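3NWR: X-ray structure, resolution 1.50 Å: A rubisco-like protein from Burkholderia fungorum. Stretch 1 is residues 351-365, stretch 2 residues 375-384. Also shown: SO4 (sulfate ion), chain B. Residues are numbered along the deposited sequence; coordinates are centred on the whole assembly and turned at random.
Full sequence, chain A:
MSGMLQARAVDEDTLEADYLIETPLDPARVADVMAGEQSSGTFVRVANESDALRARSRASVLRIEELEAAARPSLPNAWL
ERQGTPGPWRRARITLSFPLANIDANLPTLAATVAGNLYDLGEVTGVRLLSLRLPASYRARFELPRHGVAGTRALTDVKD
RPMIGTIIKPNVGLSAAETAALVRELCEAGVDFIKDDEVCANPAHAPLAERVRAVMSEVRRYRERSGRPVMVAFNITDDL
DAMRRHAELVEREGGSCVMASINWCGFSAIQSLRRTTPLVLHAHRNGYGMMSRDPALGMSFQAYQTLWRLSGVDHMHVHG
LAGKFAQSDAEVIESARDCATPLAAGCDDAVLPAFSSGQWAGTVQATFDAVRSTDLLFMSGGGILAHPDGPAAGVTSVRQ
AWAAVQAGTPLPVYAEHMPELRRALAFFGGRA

Stretch 1 (351-365) VLPAFSSGQWAGTVQ
Stretch 2, residues 375-384: DLLFMSGGGI

The two stretches run side by side as parallel β-strands that pair A354 with L377 (CA–CA 4.6 Å) and F355 with F378 (CA–CA 5.2 Å); the strand axes approach to 4.8 Å with 14° between their N-to-C directions. Backbone torsions are extended, with phi/psi of -109/115 at A354, -93/139 at F355, -104/120 at L377 and -106/104 at F378. Three hydrogen bonds fix the register: L377 N to P353 O, F355 N to L377 O and M379 N to F355 O, each 2.9 Å. L377 thus donates and accepts around A354, whose CA also makes a CA-H...O contact with L377 O (3.4 Å).

Past S356 the chain bulges outward at S357 and G358, then returns at Q359 (CA 5.0 Å from S380 CA) and W360 (CA 4.3 Å from G383 CA); water bridges the backbone here. S357 turns with positive phi (91/103) and G358 follows at 64/26. Water 1 donates to M379 O (2.7 Å) and accepts from Q359 N (3.0 Å) and, weakly, from S357 N (3.0 Å). Water 2 donates to Q359 O (2.7 Å) and accepts from G381 N and G383 N (both 2.9 Å), while water 3 joins A361 N (3.0 Å) to G383 O (2.9 Å). G381 occupies the N-cap position of a helix beginning at G382. A sulfate spans the two turns, its O3 accepting from G358 N (2.9 Å) and its O1 from G382 N (3.0 Å).

Side chains alternate across the sheet. A354 and L377 (t, p) share one face, with A354 CB 4.0 Å from L377 CD2; L352 (t, p) reaches over so that its CD2 lies 3.9 Å from L377 CB. On the other face are F355 (m, chi2 -98°) and F378 (t, chi2 74°). The F355 ring presents its edge to L376, CE2 to CB 3.9 Å.

F378 has the largest area covered by the opposing stretch. Its CZ lies 3.7 Å from V364 CG2, an apolar contact, while W360 O (3.5 Å from CZ) and T363 OG1 (3.4 Å from CZ) approach the ring edge, where the aromatic hydrogens are slightly positive. Q359 (m, m, chi3 -66°) sets its CB 4.2 Å from the F378 ring centroid in an off-centre CH-pi contact; its NE2 donates to S357 O (2.9 Å), bracing the turn. S380 (t) donates from OG to Q359 O (2.7 Å), a direct polar link past the strands. W360 (p, chi2 -70°) meets G383 through its CB, 3.6 Å from G383 CA, while the indole leads away; a CB on G383 would clash with Q359 O and W360 CB, so this close approach depends on glycine.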

# COMPACT_ATOMS: atom_id res chain seq x y z
N VAL A 351 5.89 3.70 20.24
CA VAL A 351 4.96 4.69 19.72
C VAL A 351 3.67 4.62 20.52
O VAL A 351 3.39 3.64 21.22
CB VAL A 351 4.68 4.50 18.21
CG1 VAL A 351 5.97 4.70 17.41
CG2 VAL A 351 4.05 3.14 17.93
N LEU A 352 2.87 5.68 20.41
CA LEU A 352 1.63 5.78 21.16
C LEU A 352 0.51 5.07 20.42
O LEU A 352 0.20 5.43 19.28
CB LEU A 352 1.27 7.26 21.34
CG LEU A 352 0.08 7.59 22.24
CD1 LEU A 352 0.39 7.30 23.71
CD2 LEU A 352 -0.31 9.05 22.05
N PRO A 353 -0.12 4.06 21.05
CA PRO A 353 -1.25 3.41 20.39
C PRO A 353 -2.51 4.25 20.50
O PRO A 353 -2.78 4.84 21.56
CB PRO A 353 -1.40 2.09 21.17
CG PRO A 353 -0.93 2.44 22.56
CD PRO A 353 0.21 3.44 22.35
N ALA A 354 -3.25 4.34 19.40
CA ALA A 354 -4.52 5.03 19.36
C ALA A 354 -5.66 4.03 19.22
O ALA A 354 -5.76 3.32 18.21
CB ALA A 354 -4.54 6.07 18.23
N PHE A 355 -6.49 3.96 20.25
CA PHE A 355 -7.65 3.08 20.24
C PHE A 355 -8.85 3.85 19.74
O PHE A 355 -9.05 5.00 20.13
CB PHE A 355 -7.95 2.61 21.66
CG PHE A 355 -6.91 1.67 22.22
CD1 PHE A 355 -7.12 0.29 22.19
CD2 PHE A 355 -5.75 2.16 22.80
CE1 PHE A 355 -6.17 -0.58 22.71
CE2 PHE A 355 -4.80 1.30 23.32
CZ PHE A 355 -5.01 -0.07 23.28
N SER A 356 -9.66 3.21 18.91
CA SER A 356 -10.86 3.85 18.38
C SER A 356 -11.90 2.84 17.95
O SER A 356 -11.62 1.65 17.86
CB SER A 356 -10.49 4.72 17.18
OG SER A 356 -10.15 3.89 16.09
N SER A 357 -13.10 3.35 17.68
CA SER A 357 -14.26 2.59 17.20
C SER A 357 -15.12 2.09 18.36
O SER A 357 -14.77 1.12 19.03
CB SER A 357 -13.86 1.43 16.28
OG SER A 357 -15.01 0.82 15.71
N GLY A 358 -16.25 2.76 18.59
CA GLY A 358 -17.18 2.38 19.65
C GLY A 358 -16.59 2.48 21.04
O GLY A 358 -17.03 1.78 21.96
N GLN A 359 -15.61 3.35 21.22
CA GLN A 359 -14.97 3.50 22.52
C GLN A 359 -15.76 4.44 23.42
O GLN A 359 -16.26 5.48 22.99
CB GLN A 359 -13.53 3.99 22.36
CG GLN A 359 -12.66 3.02 21.56
CD GLN A 359 -12.69 1.62 22.15
OE1 GLN A 359 -12.21 1.40 23.27
NE2 GLN A 359 -13.24 0.67 21.40
N TRP A 360 -15.86 4.07 24.69
CA TRP A 360 -16.59 4.87 25.66
C TRP A 360 -16.22 4.39 27.06
O TRP A 360 -15.32 3.57 27.22
CB TRP A 360 -18.10 4.76 25.39
CG TRP A 360 -18.69 3.40 25.66
CD1 TRP A 360 -18.48 2.26 24.94
CD2 TRP A 360 -19.59 3.05 26.72
NE1 TRP A 360 -19.20 1.22 25.49
CE2 TRP A 360 -19.88 1.68 26.59
CE3 TRP A 360 -20.16 3.77 27.78
CZ2 TRP A 360 -20.73 1.01 27.47
CZ3 TRP A 360 -21.00 3.10 28.66
CH2 TRP A 360 -21.27 1.74 28.49
N ALA A 361 -16.90 4.90 28.08
CA ALA A 361 -16.57 4.48 29.45
C ALA A 361 -16.49 2.96 29.57
O ALA A 361 -15.60 2.43 30.23
CB ALA A 361 -17.59 5.03 30.44
N GLY A 362 -17.43 2.27 28.92
CA GLY A 362 -17.53 0.83 29.03
C GLY A 362 -16.45 -0.00 28.36
O GLY A 362 -16.45 -1.23 28.49
N THR A 363 -15.53 0.64 27.63
CA THR A 363 -14.40 -0.10 27.06
C THR A 363 -13.08 0.28 27.73
O THR A 363 -12.01 -0.21 27.34
CB THR A 363 -14.27 0.14 25.54
OG1 THR A 363 -14.05 1.54 25.28
CG2 THR A 363 -15.52 -0.31 24.81
N VAL A 364 -13.15 1.10 28.76
CA VAL A 364 -11.94 1.57 29.43
C VAL A 364 -11.22 0.46 30.20
O VAL A 364 -10.00 0.33 30.12
CB VAL A 364 -12.27 2.75 30.36
CG1 VAL A 364 -11.12 3.04 31.32
CG2 VAL A 364 -12.62 3.98 29.51
N GLN A 365 -11.95 -0.34 30.97
CA GLN A 365 -11.30 -1.41 31.72
C GLN A 365 -10.51 -2.36 30.82
O GLN A 365 -9.36 -2.70 31.12
CB GLN A 365 -12.33 -2.20 32.54
CG GLN A 365 -11.69 -3.26 33.44
CD GLN A 365 -10.95 -2.65 34.61
OE1 GLN A 365 -9.72 -2.68 34.69
NE2 GLN A 365 -11.70 -2.09 35.54
N ASP A 375 -0.39 4.79 28.91
CA ASP A 375 0.29 5.38 27.75
C ASP A 375 -0.45 5.04 26.45
O ASP A 375 -0.06 4.16 25.67
CB ASP A 375 1.75 4.92 27.70
CG ASP A 375 2.59 5.54 28.82
OD1 ASP A 375 2.18 6.55 29.42
OD2 ASP A 375 3.69 5.02 29.11
N LEU A 376 -1.55 5.76 26.24
CA LEU A 376 -2.41 5.49 25.10
C LEU A 376 -3.25 6.71 24.78
O LEU A 376 -3.49 7.58 25.64
CB LEU A 376 -3.28 4.26 25.38
CG LEU A 376 -4.26 4.41 26.55
CD1 LEU A 376 -5.66 4.72 26.06
CD2 LEU A 376 -4.25 3.16 27.44
N LEU A 377 -3.68 6.79 23.53
CA LEU A 377 -4.64 7.77 23.06
C LEU A 377 -5.98 7.08 22.88
O LEU A 377 -6.10 6.12 22.12
CB LEU A 377 -4.16 8.39 21.74
CG LEU A 377 -5.10 9.36 21.02
CD1 LEU A 377 -5.45 10.55 21.90
CD2 LEU A 377 -4.46 9.83 19.71
N PHE A 378 -6.99 7.55 23.62
CA PHE A 378 -8.31 6.94 23.66
C PHE A 378 -9.30 7.79 22.88
O PHE A 378 -9.74 8.85 23.36
CB PHE A 378 -8.74 6.82 25.13
CG PHE A 378 -9.94 5.92 25.36
CD1 PHE A 378 -9.82 4.55 25.27
CD2 PHE A 378 -11.17 6.47 25.71
CE1 PHE A 378 -10.92 3.73 25.51
CE2 PHE A 378 -12.27 5.65 25.96
CZ PHE A 378 -12.15 4.28 25.85
N MET A 379 -9.64 7.33 21.68
CA MET A 379 -10.53 8.08 20.79
C MET A 379 -11.96 7.65 20.99
O MET A 379 -12.30 6.48 20.78
CB MET A 379 -10.15 7.84 19.32
CG MET A 379 -8.69 8.12 18.98
SD MET A 379 -8.25 9.85 19.15
CE MET A 379 -9.51 10.63 18.16
N SER A 380 -12.80 8.60 21.38
CA SER A 380 -14.21 8.34 21.60
C SER A 380 -15.05 9.30 20.77
O SER A 380 -14.81 10.51 20.76
CB SER A 380 -14.53 8.48 23.10
OG SER A 380 -15.89 8.17 23.38
N GLY A 381 -16.02 8.75 20.04
CA GLY A 381 -16.93 9.56 19.24
C GLY A 381 -18.25 9.73 19.96
O GLY A 381 -18.38 10.58 20.84
N GLY A 382 -19.23 8.89 19.62
CA GLY A 382 -20.51 8.94 20.29
C GLY A 382 -20.40 8.71 21.79
O GLY A 382 -21.22 9.22 22.56
N GLY A 383 -19.40 7.94 22.22
CA GLY A 383 -19.21 7.68 23.64
C GLY A 383 -19.04 8.95 24.45
O GLY A 383 -19.29 8.97 25.67
N ILE A 384 -18.61 10.02 23.78
CA ILE A 384 -18.51 11.34 24.38
C ILE A 384 -19.64 12.24 23.89
O ILE A 384 -20.38 12.82 24.69
CB ILE A 384 -17.17 12.00 24.01
CG1 ILE A 384 -16.06 11.47 24.92
CG2 ILE A 384 -17.26 13.52 24.12
CD1 ILE A 384 -14.65 11.84 24.42
S SO4 B . -18.50 5.39 17.49
O1 SO4 B . -18.40 6.85 17.54
O2 SO4 B . -18.69 4.85 18.83
O3 SO4 B . -17.28 4.85 16.91
O4 SO4 B . -19.63 5.01 16.65
O HOH W 1 -14.37 5.40 19.42
O HOH W 2 -17.50 6.33 20.71
O HOH W 3 -18.79 7.23 27.91